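Long-range contact in B-agarase (Saccharophagus degradans, PDB 4BQ2), which hydrolyses the beta-1,4 linkages of agarose and its oligosaccharides as a family 50 exo-beta-agarase, acting from chain ends: residues A[437-442]-A[459-465]. Sequence-based numbering, arbitrary orientation.
Sequences VIGDFK and DPEFKVR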
loop_
_atom_site.group_PDB
_atom_site.type_symbol
_atom_site.label_atom_id
_atom_site.label_comp_id
_atom_site.label_asym_id
_atom_site.label_seq_id
_atom_site.Cartn_x
_atom_site.Cartn_y
_atom_site.Cartn_z
ATOM N N VAL A 437 14.438 11.448 2.680
ATOM C CA VAL A 437 15.805 11.806 2.323
ATOM C C VAL A 437 15.951 11.604 0.826
ATOM O O VAL A 437 16.041 10.468 0.329
ATOM C CB VAL A 437 16.871 10.993 3.119
ATOM C CG1 VAL A 437 18.307 11.452 2.775
ATOM C CG2 VAL A 437 16.600 11.149 4.594
ATOM N N ILE A 438 15.960 12.733 0.113
ATOM C CA ILE A 438 16.086 12.720 -1.332
ATOM C C ILE A 438 17.195 13.685 -1.702
ATOM O O ILE A 438 17.576 14.552 -0.907
ATOM C CB ILE A 438 14.753 13.103 -2.041
ATOM C CG1 ILE A 438 14.378 14.583 -1.777
ATOM C CG2 ILE A 438 13.626 12.155 -1.612
ATOM C CD1 ILE A 438 13.154 15.091 -2.559
ATOM N N GLY A 439 17.710 13.557 -2.911
ATOM C CA GLY A 439 18.783 14.465 -3.323
ATOM C C GLY A 439 19.647 13.875 -4.421
ATOM O O GLY A 439 19.308 12.855 -4.996
ATOM N N ASP A 440 20.768 14.521 -4.709
ATOM C CA ASP A 440 21.607 14.096 -5.826
ATOM C C ASP A 440 22.718 13.140 -5.436
ATOM O O ASP A 440 23.639 12.953 -6.239
ATOM C CB ASP A 440 22.251 15.325 -6.488
ATOM C CG ASP A 440 21.239 16.240 -7.091
ATOM O OD1 ASP A 440 20.268 15.708 -7.679
ATOM O OD2 ASP A 440 21.412 17.480 -6.964
ATOM N N PHE A 441 22.665 12.595 -4.216
ATOM C CA PHE A 441 23.690 11.682 -3.700
ATOM C C PHE A 441 23.809 10.472 -4.615
ATOM O O PHE A 441 22.921 10.200 -5.413
ATOM C CB PHE A 441 23.422 11.255 -2.240
ATOM C CG PHE A 441 21.960 10.908 -1.950
ATOM C CD1 PHE A 441 21.379 9.720 -2.436
ATOM C CD2 PHE A 441 21.164 11.783 -1.211
ATOM C CE1 PHE A 441 20.049 9.422 -2.168
ATOM C CE2 PHE A 441 19.828 11.495 -0.949
ATOM C CZ PHE A 441 19.265 10.311 -1.418
ATOM N N LYS A 442 24.916 9.751 -4.504
ATOM C CA LYS A 442 25.115 8.555 -5.322
ATOM C C LYS A 442 24.098 7.502 -4.900
ATOM O O LYS A 442 23.577 7.564 -3.777
ATOM C CB LYS A 442 26.536 8.038 -5.148
ATOM C CG LYS A 442 27.611 8.880 -5.854
ATOM C CD LYS A 442 28.976 8.442 -5.343
ATOM C CE LYS A 442 30.104 9.412 -5.668
ATOM N NZ LYS A 442 30.401 9.460 -7.120
ATOM N N ASP A 459 28.091 7.481 0.802
ATOM C CA ASP A 459 28.394 8.764 0.173
ATOM C C ASP A 459 28.153 9.887 1.211
ATOM O O ASP A 459 27.077 9.958 1.813
ATOM C CB ASP A 459 27.523 8.924 -1.085
ATOM C CG ASP A 459 27.747 10.248 -1.818
ATOM O OD1 ASP A 459 28.577 11.077 -1.377
ATOM O OD2 ASP A 459 27.040 10.468 -2.829
ATOM N N PRO A 460 29.172 10.737 1.463
ATOM C CA PRO A 460 28.966 11.828 2.444
ATOM C C PRO A 460 27.736 12.717 2.141
ATOM O O PRO A 460 27.070 13.181 3.065
ATOM C CB PRO A 460 30.283 12.625 2.361
ATOM C CG PRO A 460 31.313 11.553 2.008
ATOM C CD PRO A 460 30.595 10.651 1.024
ATOM N N GLU A 461 27.421 12.903 0.863
ATOM C CA GLU A 461 26.229 13.637 0.437
ATOM C C GLU A 461 24.913 13.008 0.880
ATOM O O GLU A 461 23.928 13.749 1.078
ATOM C CB GLU A 461 26.216 13.872 -1.079
ATOM C CG GLU A 461 25.066 14.754 -1.589
ATOM C CD GLU A 461 25.170 16.213 -1.135
ATOM O OE1 GLU A 461 26.224 16.605 -0.556
ATOM O OE2 GLU A 461 24.193 16.973 -1.359
ATOM N N PHE A 462 24.861 11.673 1.030
ATOM C CA PHE A 462 23.675 11.090 1.648
ATOM C C PHE A 462 23.456 11.674 3.067
ATOM O O PHE A 462 22.351 12.122 3.412
ATOM C CB PHE A 462 23.690 9.544 1.668
ATOM C CG PHE A 462 22.483 8.953 2.387
ATOM C CD1 PHE A 462 21.210 9.015 1.815
ATOM C CD2 PHE A 462 22.613 8.397 3.659
ATOM C CE1 PHE A 462 20.099 8.505 2.479
ATOM C CE2 PHE A 462 21.495 7.874 4.328
ATOM C CZ PHE A 462 20.245 7.939 3.741
ATOM N N LYS A 463 24.509 11.696 3.882
ATOM C CA LYS A 463 24.392 12.279 5.216
ATOM C C LYS A 463 24.034 13.772 5.176
ATOM O O LYS A 463 23.212 14.264 5.979
ATOM C CB LYS A 463 25.692 12.070 6.014
ATOM C CG LYS A 463 25.686 12.773 7.378
ATOM C CD LYS A 463 26.838 12.279 8.258
ATOM C CE LYS A 463 26.983 13.109 9.519
ATOM N NZ LYS A 463 28.053 12.545 10.403
ATOM N N VAL A 464 24.652 14.507 4.250
ATOM C CA VAL A 464 24.276 15.922 4.036
ATOM C C VAL A 464 22.745 16.066 3.852
ATOM O O VAL A 464 22.093 16.910 4.481
ATOM C CB VAL A 464 25.068 16.542 2.838
ATOM C CG1 VAL A 464 24.613 17.978 2.522
ATOM C CG2 VAL A 464 26.562 16.520 3.135
ATOM N N ARG A 465 22.171 15.217 3.012
ATOM C CA ARG A 465 20.777 15.329 2.688
ATOM C C ARG A 465 19.903 14.837 3.845
ATOM O O ARG A 465 18.828 15.417 4.091
ATOM C CB ARG A 465 20.487 14.595 1.358
ATOM C CG ARG A 465 21.031 15.313 0.109
ATOM C CD ARG A 465 20.554 16.771 0.050
ATOM N NE ARG A 465 19.107 16.797 -0.139
ATOM C CZ ARG A 465 18.340 17.887 -0.119
ATOM N NH1 ARG A 465 18.853 19.096 0.111
ATOM N NH2 ARG A 465 17.034 17.756 -0.334
HETATM O O HOH W 1 21.657 16.347 -3.178
#
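The ring of Phe441 carries Phe462 CD1 over one face and the carbonyl O of Gly439 over the other, while Arg465 CB and Val437 O lie in its plane at the edge. With centroids 5.3 Å apart and planes at 84°, the two phenylalanines form a T-shaped pair in which Phe462 supplies the edge. Val437 CG1, anti to its own backbone N (chi1 -177°), reaches Phe462 CE1 at 3.5 Å and extends this apolar patch. The Arg465 guanidinium meets Ile438 O edge-on, donating to that single atom through NE at 2.8 Å, nearly straight at 165°, and through NH2 at 3.3 Å, more bent; bends at chi2 and chi3 turn this edge to the oxygen. Asp459 N-caps the helix, its OD1 accepting from Glu461 N at 3.1 Å, well above the carboxylate plane, whereas Lys442 N meets OD2 at 2.8 Å, almost straight and nearly along its C-O axis, so one carboxylate ties loop to helix start. The contact thus fastens the loop following strand 431-435 onto the first turns of helix 460-477, with Pro455 of strand 454-455 touching both phenylalanine side chains, Val585 of helix 565-593 packing on Phe462, and Pro519 of helix 519-532 beside Asp459 and Lys442.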